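Local coordinates for protein coenzyme A transferase (Yersinia pestis, PDB 3S8D) that probably transfers coenzyme A between carboxylic acids such as acetate, and belongs to the acetyl-CoA hydrolase/transferase family, at residues F144-S149 against R182-V187; K284-G289 against A327-V332. All coordinates share one frame; numbering follows the deposited sequence.

Contact 1 of 2, residues F144-S149 against R182-V187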
ATOM      1  N   PHE A 144       3.413 -29.139   6.458  1.00 35.61           N
ATOM      2  CA  PHE A 144       2.179 -28.383   6.630  1.00 32.03           C
ATOM      3  C   PHE A 144       1.123 -29.272   7.251  1.00 29.20           C
ATOM      4  O   PHE A 144       0.925 -30.392   6.801  1.00 31.00           O
ATOM      5  CB  PHE A 144       1.685 -27.801   5.295  1.00 32.01           C
ATOM      6  CG  PHE A 144       0.562 -26.807   5.453  1.00 33.50           C
ATOM      7  CD1 PHE A 144       0.773 -25.600   6.114  1.00 34.10           C
ATOM      8  CD2 PHE A 144      -0.704 -27.073   4.944  1.00 32.53           C
ATOM      9  CE1 PHE A 144      -0.259 -24.690   6.267  1.00 32.15           C
ATOM     10  CE2 PHE A 144      -1.737 -26.154   5.086  1.00 30.29           C
ATOM     11  CZ  PHE A 144      -1.511 -24.970   5.750  1.00 31.56           C
HETATM   12  N   MSE A 145       0.436 -28.772   8.277  1.00 30.91           N
HETATM   13  CA  MSE A 145      -0.574 -29.576   8.969  1.00 35.53           C
HETATM   14  C   MSE A 145      -1.903 -28.827   9.044  1.00 35.72           C
HETATM   15  O   MSE A 145      -1.945 -27.653   9.439  1.00 34.34           O
HETATM   16  CB  MSE A 145      -0.095 -30.015  10.371  1.00 33.25           C
HETATM   17  CG  MSE A 145       1.218 -30.796  10.346  1.00 38.22           C
HETATM   18 SE   MSE A 145       1.671 -31.634  11.908  1.00 40.23          SE
HETATM   19  CE  MSE A 145       1.098 -30.405  13.106  1.00 32.73           C
ATOM     20  N   HIS A 146      -2.985 -29.510   8.672  1.00 36.23           N
ATOM     21  CA  HIS A 146      -4.278 -28.856   8.508  1.00 33.85           C
ATOM     22  C   HIS A 146      -5.418 -29.816   8.844  1.00 34.87           C
ATOM     23  O   HIS A 146      -5.416 -30.963   8.394  1.00 37.08           O
ATOM     24  CB  HIS A 146      -4.416 -28.372   7.050  1.00 34.27           C
ATOM     25  CG  HIS A 146      -5.383 -27.238   6.866  1.00 35.89           C
ATOM     26  ND1 HIS A 146      -6.740 -27.372   7.075  1.00 34.94           N
ATOM     27  CD2 HIS A 146      -5.185 -25.946   6.506  1.00 33.14           C
ATOM     28  CE1 HIS A 146      -7.337 -26.214   6.844  1.00 31.60           C
ATOM     29  NE2 HIS A 146      -6.414 -25.332   6.496  1.00 31.23           N
ATOM     30  N   THR A 147      -6.379 -29.361   9.648  1.00 33.47           N
ATOM     31  CA  THR A 147      -7.629 -30.090   9.799  1.00 33.49           C
ATOM     32  C   THR A 147      -8.368 -30.075   8.459  1.00 35.83           C
ATOM     33  O   THR A 147      -8.237 -29.126   7.677  1.00 35.86           O
ATOM     34  CB  THR A 147      -8.557 -29.454  10.844  1.00 36.70           C
ATOM     35  OG1 THR A 147      -7.860 -29.259  12.085  1.00 36.62           O
ATOM     36  CG2 THR A 147      -9.761 -30.347  11.077  1.00 37.07           C
ATOM     37  N   VAL A 148      -9.145 -31.120   8.196  1.00 34.49           N
ATOM     38  CA  VAL A 148      -9.883 -31.233   6.949  1.00 34.98           C
ATOM     39  C   VAL A 148     -11.243 -31.921   7.158  1.00 39.01           C
ATOM     40  O   VAL A 148     -11.463 -32.619   8.157  1.00 36.84           O
ATOM     41  CB  VAL A 148      -9.089 -32.033   5.904  1.00 29.95           C
ATOM     42  CG1 VAL A 148      -7.742 -31.377   5.623  1.00 33.76           C
ATOM     43  CG2 VAL A 148      -8.889 -33.459   6.376  1.00 35.64           C
ATOM     44  N   SER A 149     -12.151 -31.715   6.209  1.00 37.29           N
ATOM     45  CA  SER A 149     -13.365 -32.527   6.139  1.00 38.65           C
ATOM     46  C   SER A 149     -13.014 -33.948   5.639  1.00 37.40           C
ATOM     47  O   SER A 149     -11.967 -34.146   4.998  1.00 35.67           O
ATOM     48  CB  SER A 149     -14.378 -31.872   5.212  1.00 29.41           C
ATOM     49  OG  SER A 149     -13.809 -31.746   3.924  1.00 31.67           O
ATOM     50  N   ARG A 182     -14.974 -34.832  11.053  1.00 42.65           N
ATOM     51  CA  ARG A 182     -16.325 -34.774  10.506  1.00 46.71           C
ATOM     52  C   ARG A 182     -17.031 -33.459  10.832  1.00 41.37           C
ATOM     53  O   ARG A 182     -18.000 -33.088  10.161  1.00 42.26           O
ATOM     54  CB  ARG A 182     -17.172 -35.949  11.027  1.00 50.71           C
ATOM     55  CG  ARG A 182     -17.971 -35.616  12.288  1.00 50.45           C
ATOM     56  CD  ARG A 182     -18.922 -36.744  12.721  1.00 56.70           C
ATOM     57  NE  ARG A 182     -19.241 -36.595  14.143  1.00 58.46           N
ATOM     58  CZ  ARG A 182     -18.910 -37.478  15.083  1.00 59.05           C
ATOM     59  NH1 ARG A 182     -18.287 -38.607  14.748  1.00 61.77           N
ATOM     60  NH2 ARG A 182     -19.217 -37.243  16.358  1.00 55.77           N
ATOM     61  N   TYR A 183     -16.564 -32.767  11.868  1.00 43.22           N
ATOM     62  CA  TYR A 183     -17.165 -31.492  12.259  1.00 44.28           C
ATOM     63  C   TYR A 183     -16.722 -30.336  11.351  1.00 40.41           C
ATOM     64  O   TYR A 183     -17.247 -29.217  11.452  1.00 37.44           O
ATOM     65  CB  TYR A 183     -16.798 -31.146  13.692  1.00 47.42           C
ATOM     66  CG  TYR A 183     -17.572 -31.852  14.790  1.00 49.75           C
ATOM     67  CD1 TYR A 183     -18.694 -31.262  15.363  1.00 49.86           C
ATOM     68  CD2 TYR A 183     -17.137 -33.071  15.303  1.00 49.33           C
ATOM     69  CE1 TYR A 183     -19.387 -31.886  16.401  1.00 52.95           C
ATOM     70  CE2 TYR A 183     -17.815 -33.699  16.339  1.00 50.30           C
ATOM     71  CZ  TYR A 183     -18.943 -33.104  16.887  1.00 53.30           C
ATOM     72  OH  TYR A 183     -19.627 -33.724  17.923  1.00 53.43           O
HETATM   73  N   MSE A 184     -15.748 -30.604  10.485  1.00 36.02           N
HETATM   74  CA  MSE A 184     -15.258 -29.594   9.559  1.00 38.14           C
HETATM   75  C   MSE A 184     -16.130 -29.589   8.300  1.00 37.38           C
HETATM   76  O   MSE A 184     -16.246 -30.619   7.624  1.00 38.17           O
HETATM   77  CB  MSE A 184     -13.781 -29.837   9.205  1.00 35.82           C
HETATM   78  CG  MSE A 184     -13.218 -28.849   8.164  1.00 35.67           C
HETATM   79 SE   MSE A 184     -12.763 -27.213   8.837  1.00 30.60          SE
HETATM   80  CE  MSE A 184     -10.986 -27.306   8.570  1.00 33.41           C
ATOM     81  N   PRO A 185     -16.747 -28.436   7.982  1.00 30.99           N
ATOM     82  CA  PRO A 185     -17.628 -28.391   6.807  1.00 34.03           C
ATOM     83  C   PRO A 185     -16.862 -28.653   5.512  1.00 32.13           C
ATOM     84  O   PRO A 185     -15.713 -28.232   5.398  1.00 32.06           O
ATOM     85  CB  PRO A 185     -18.182 -26.955   6.826  1.00 29.37           C
ATOM     86  CG  PRO A 185     -17.188 -26.167   7.610  1.00 31.02           C
ATOM     87  CD  PRO A 185     -16.635 -27.125   8.645  1.00 32.53           C
ATOM     88  N   ARG A 186     -17.492 -29.366   4.580  1.00 31.70           N
ATOM     89  CA  ARG A 186     -16.980 -29.560   3.225  1.00 34.88           C
ATOM     90  C   ARG A 186     -17.281 -28.279   2.432  1.00 34.53           C
ATOM     91  O   ARG A 186     -18.436 -27.978   2.121  1.00 34.94           O
ATOM     92  CB  ARG A 186     -17.648 -30.776   2.560  1.00 35.12           C
ATOM     93  CG  ARG A 186     -16.956 -31.301   1.292  1.00 37.37           C
ATOM     94  CD  ARG A 186     -17.784 -32.423   0.654  1.00 42.77           C
ATOM     95  NE  ARG A 186     -17.179 -33.008  -0.550  1.00 51.87           N
ATOM     96  CZ  ARG A 186     -17.710 -32.958  -1.779  1.00 50.85           C
ATOM     97  NH1 ARG A 186     -18.871 -32.332  -1.989  1.00 46.78           N
ATOM     98  NH2 ARG A 186     -17.079 -33.537  -2.808  1.00 46.12           N
ATOM     99  N   VAL A 187     -16.230 -27.529   2.121  1.00 33.57           N
ATOM    100  CA  VAL A 187     -16.362 -26.189   1.574  1.00 30.91           C
ATOM    101  C   VAL A 187     -15.733 -26.114   0.193  1.00 33.88           C
ATOM    102  O   VAL A 187     -14.550 -26.437   0.008  1.00 35.78           O
ATOM    103  CB  VAL A 187     -15.653 -25.168   2.478  1.00 31.51           C
ATOM    104  CG1 VAL A 187     -15.549 -23.791   1.788  1.00 33.99           C
ATOM    105  CG2 VAL A 187     -16.356 -25.049   3.836  1.00 29.33           C
TER
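The imidazole of His146 meets Met184 at its edge. The methyl carbon of Met184 lies near the ring plane, with CE 4.2 Å from CE1 of His146. Phe144 reaches the ring edge too, with its CZ in the ring plane. The two side chains, His146 and Met184, run at about a right angle to each other. Met184 is a selenomethionine and carries most of the loop's share of the contact. Its CG stands anti to the backbone N (chi1 177°), and the chain then bends at both further torsions. This curls the methyl back over the end of strand 143-148. There CE sits 3.4 Å from the carbonyl O of Thr147 and 4.0 Å from CB of Thr147. Nearer its root, CG of Met184 packs 3.6 Å from the backbone N of Ser149. Val161, from a nearby loop, also touches the Met184 side chain.

Ser149 continues the contact beyond the strand end. Its CB comes within 3.3 Å of the carbonyl O of Met184. Its OG passes 3.9 Å from CA of Arg186, but its hydrogen bond is with the backbone N of Ser158. Arg186 lies at the margin, its backbone CA and the first carbons of its side chain passing Ser149 OG. Its chain runs extended, away from the strand, to salt bridges with Asp152 and Asp308. Between the two segments the contact is van der Waals packing.

Strand 143-148 lies inside a parallel sheet, directly beside strand 175-180. Segment 182-187 is the loop that follows that neighbouring strand, and it folds over the C-terminal end of 143-148. Loops gathered at the C-terminal ends of parallel strands are consistent with the Rossmann-like alpha/beta fold of the N-terminal domain in this family.

Contact 2 of 2, residues K284-G289 against A327-V332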
ATOM      1  N   LYS A 284     -21.838  -9.104  -8.976  1.00 31.21           N
ATOM      2  CA  LYS A 284     -20.374  -9.194  -9.020  1.00 30.58           C
ATOM      3  C   LYS A 284     -19.837  -9.378 -10.436  1.00 27.66           C
ATOM      4  O   LYS A 284     -20.471  -9.998 -11.272  1.00 31.75           O
ATOM      5  CB  LYS A 284     -19.850 -10.306  -8.104  1.00 28.49           C
ATOM      6  CG  LYS A 284     -20.117 -10.045  -6.640  1.00 27.42           C
ATOM      7  CD  LYS A 284     -19.020 -10.620  -5.765  1.00 27.57           C
ATOM      8  CE  LYS A 284     -18.858 -12.119  -5.929  1.00 24.89           C
ATOM      9  NZ  LYS A 284     -18.141 -12.685  -4.746  1.00 23.61           N
ATOM     10  N   THR A 285     -18.665  -8.825 -10.701  1.00 28.08           N
ATOM     11  CA  THR A 285     -17.983  -9.067 -11.963  1.00 28.53           C
ATOM     12  C   THR A 285     -17.176 -10.382 -11.886  1.00 27.29           C
ATOM     13  O   THR A 285     -17.190 -11.197 -12.815  1.00 32.21           O
ATOM     14  CB  THR A 285     -17.101  -7.854 -12.318  1.00 30.00           C
ATOM     15  OG1 THR A 285     -17.952  -6.719 -12.556  1.00 31.18           O
ATOM     16  CG2 THR A 285     -16.230  -8.128 -13.555  1.00 25.67           C
ATOM     17  N   LEU A 286     -16.505 -10.597 -10.760  1.00 28.00           N
ATOM     18  CA  LEU A 286     -15.738 -11.817 -10.521  1.00 27.92           C
ATOM     19  C   LEU A 286     -16.522 -12.768  -9.611  1.00 29.04           C
ATOM     20  O   LEU A 286     -17.241 -12.313  -8.704  1.00 29.81           O
ATOM     21  CB  LEU A 286     -14.414 -11.474  -9.851  1.00 28.10           C
ATOM     22  CG  LEU A 286     -13.503 -10.525 -10.627  1.00 31.44           C
ATOM     23  CD1 LEU A 286     -12.202 -10.366  -9.856  1.00 27.60           C
ATOM     24  CD2 LEU A 286     -13.243 -11.047 -12.061  1.00 25.66           C
ATOM     25  N   ASP A 287     -16.381 -14.076  -9.842  1.00 24.96           N
ATOM     26  CA  ASP A 287     -17.003 -15.071  -8.980  1.00 29.06           C
ATOM     27  C   ASP A 287     -18.496 -14.804  -8.855  1.00 30.04           C
ATOM     28  O   ASP A 287     -19.070 -14.932  -7.761  1.00 29.83           O
ATOM     29  CB  ASP A 287     -16.379 -15.047  -7.569  1.00 27.72           C
ATOM     30  CG  ASP A 287     -14.860 -15.101  -7.593  1.00 30.12           C
ATOM     31  OD1 ASP A 287     -14.332 -16.156  -7.988  1.00 28.23           O
ATOM     32  OD2 ASP A 287     -14.204 -14.088  -7.207  1.00 30.78           O
ATOM     33  N   ARG A 288     -19.128 -14.414  -9.958  1.00 29.58           N
ATOM     34  CA  ARG A 288     -20.545 -14.076  -9.904  1.00 30.60           C
ATOM     35  C   ARG A 288     -21.345 -15.263  -9.409  1.00 30.04           C
ATOM     36  O   ARG A 288     -21.103 -16.397  -9.826  1.00 28.19           O
ATOM     37  CB  ARG A 288     -21.071 -13.639 -11.269  1.00 32.25           C
ATOM     38  CG  ARG A 288     -22.524 -13.269 -11.242  1.00 32.67           C
ATOM     39  CD  ARG A 288     -23.042 -13.057 -12.630  1.00 38.30           C
ATOM     40  NE  ARG A 288     -22.714 -11.725 -13.116  1.00 50.87           N
ATOM     41  CZ  ARG A 288     -23.375 -11.111 -14.095  1.00 53.41           C
ATOM     42  NH1 ARG A 288     -24.400 -11.727 -14.683  1.00 47.48           N
ATOM     43  NH2 ARG A 288     -23.017  -9.887 -14.481  1.00 49.26           N
ATOM     44  N   GLY A 289     -22.287 -14.994  -8.509  1.00 29.76           N
ATOM     45  CA  GLY A 289     -23.112 -16.030  -7.924  1.00 26.17           C
ATOM     46  C   GLY A 289     -22.519 -16.680  -6.684  1.00 27.60           C
ATOM     47  O   GLY A 289     -23.208 -17.436  -6.004  1.00 30.46           O
ATOM     48  N   ALA A 327     -10.917  -4.553  -6.550  1.00 25.46           N
ATOM     49  CA  ALA A 327     -11.469  -3.417  -7.289  1.00 24.76           C
ATOM     50  C   ALA A 327     -12.200  -3.803  -8.584  1.00 25.45           C
ATOM     51  O   ALA A 327     -12.809  -2.950  -9.229  1.00 24.94           O
ATOM     52  CB  ALA A 327     -10.378  -2.426  -7.601  1.00 24.13           C
ATOM     53  N   GLN A 328     -12.125  -5.065  -8.991  1.00 23.91           N
ATOM     54  CA  GLN A 328     -12.865  -5.473 -10.186  1.00 25.48           C
ATOM     55  C   GLN A 328     -14.374  -5.587  -9.952  1.00 26.88           C
ATOM     56  O   GLN A 328     -15.157  -5.552 -10.904  1.00 28.77           O
ATOM     57  CB  GLN A 328     -12.275  -6.741 -10.798  1.00 25.25           C
ATOM     58  CG  GLN A 328     -10.885  -6.488 -11.407  1.00 27.64           C
ATOM     59  CD  GLN A 328     -10.496  -7.531 -12.425  1.00 37.79           C
ATOM     60  OE1 GLN A 328      -9.452  -8.188 -12.294  1.00 41.83           O
ATOM     61  NE2 GLN A 328     -11.332  -7.691 -13.469  1.00 40.67           N
ATOM     62  N   ASN A 329     -14.781  -5.701  -8.686  1.00 26.84           N
ATOM     63  CA  ASN A 329     -16.206  -5.687  -8.352  1.00 27.44           C
ATOM     64  C   ASN A 329     -16.679  -4.279  -8.102  1.00 25.49           C
ATOM     65  O   ASN A 329     -16.067  -3.536  -7.341  1.00 25.93           O
ATOM     66  CB  ASN A 329     -16.520  -6.587  -7.144  1.00 25.30           C
ATOM     67  CG  ASN A 329     -16.412  -8.056  -7.484  1.00 24.87           C
ATOM     68  OD1 ASN A 329     -16.802  -8.465  -8.583  1.00 25.80           O
ATOM     69  ND2 ASN A 329     -15.869  -8.859  -6.560  1.00 22.30           N
ATOM     70  N   ASP A 330     -17.773  -3.908  -8.751  1.00 23.96           N
ATOM     71  CA  ASP A 330     -18.300  -2.575  -8.581  1.00 25.72           C
ATOM     72  C   ASP A 330     -18.934  -2.413  -7.194  1.00 26.56           C
ATOM     73  O   ASP A 330     -19.371  -3.390  -6.581  1.00 22.12           O
ATOM     74  CB  ASP A 330     -19.288  -2.263  -9.701  1.00 29.18           C
ATOM     75  CG  ASP A 330     -18.623  -2.294 -11.078  1.00 37.07           C
ATOM     76  OD1 ASP A 330     -17.371  -2.218 -11.137  1.00 32.64           O
ATOM     77  OD2 ASP A 330     -19.347  -2.393 -12.099  1.00 46.39           O
ATOM     78  N   ASN A 331     -18.939  -1.181  -6.689  1.00 25.84           N
ATOM     79  CA  ASN A 331     -19.606  -0.876  -5.428  1.00 25.39           C
ATOM     80  C   ASN A 331     -19.117  -1.694  -4.237  1.00 25.78           C
ATOM     81  O   ASN A 331     -19.882  -1.975  -3.306  1.00 25.57           O
ATOM     82  CB  ASN A 331     -21.109  -1.060  -5.594  1.00 27.42           C
ATOM     83  CG  ASN A 331     -21.665  -0.214  -6.711  1.00 27.95           C
ATOM     84  OD1 ASN A 331     -21.461   1.000  -6.742  1.00 31.24           O
ATOM     85  ND2 ASN A 331     -22.358  -0.847  -7.639  1.00 25.85           N
ATOM     86  N   VAL A 332     -17.850  -2.097  -4.276  1.00 23.88           N
ATOM     87  CA  VAL A 332     -17.239  -2.724  -3.112  1.00 21.46           C
ATOM     88  C   VAL A 332     -17.523  -1.896  -1.856  1.00 24.44           C
ATOM     89  O   VAL A 332     -17.331  -0.666  -1.862  1.00 24.16           O
ATOM     90  CB  VAL A 332     -15.735  -2.861  -3.302  1.00 19.30           C
ATOM     91  CG1 VAL A 332     -15.035  -3.200  -1.982  1.00 20.00           C
ATOM     92  CG2 VAL A 332     -15.449  -3.934  -4.374  1.00 21.64           C
TER
HETATM   93  O   HOH W   1     -19.408  -5.686 -10.443  1.00 27.74           O
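Asn329 turns its CG anti to its own carbonyl carbon (chi1 -72°), which carries the amide across to the backbone of Thr285 and Leu286. OD1 of Asn329 accepts two N-H groups there. The bond from Leu286 N is 3.1 Å long, nearly straight at 173°, and lies in the carbonyl plane. The bond from Thr285 N is shorter, 2.8 Å, but more bent at 135°, and its donor is tilted from that plane. Two consecutive amides thus grip one oxygen and limit rotation of the side chain. Asn329 ND2 is buried with no polar partner in the model; CD of Lys284 lies 3.7 Å from it. Beside the amide, CD1 of Leu286 packs 3.7 Å from CB of Gln328, and the two side chains cross at a slant. A water joins OG1 of Thr285 to the backbone N of Asp330.

Asn329 also begins a type II beta turn that ends at Val332. Ser373 OG bonds Asn329 O and Val332 N. Segment 327-332 leads from helix 323-326 into strand 332-337, while the partner loop runs between helix 268-275 and strand 291-293. Cys237 of strand 237-240 touches both Lys284 and Asn329.

How the contacts relate
The contacts follow one another along the chain: contact 1 closes before contact 2 opens. Their centres are about 28 Å apart and their nearest atoms about 12 Å, so they do not touch. They lie by different beta-sheets. Contact 1 sits on the seven-stranded parallel one, in the N-terminal domain. In contact 2, segment 327-332 leads into a strand of the six-stranded mixed one and belongs to the C-terminal domain. Each contact joins two segments within its own half of the chain. The His146 side chain of contact 1 is about 11 Å from that of Glu76, a CoA-binding residue, whereas contact 2 lies away from the known sites. Neither involves the other protein chain of the assembly.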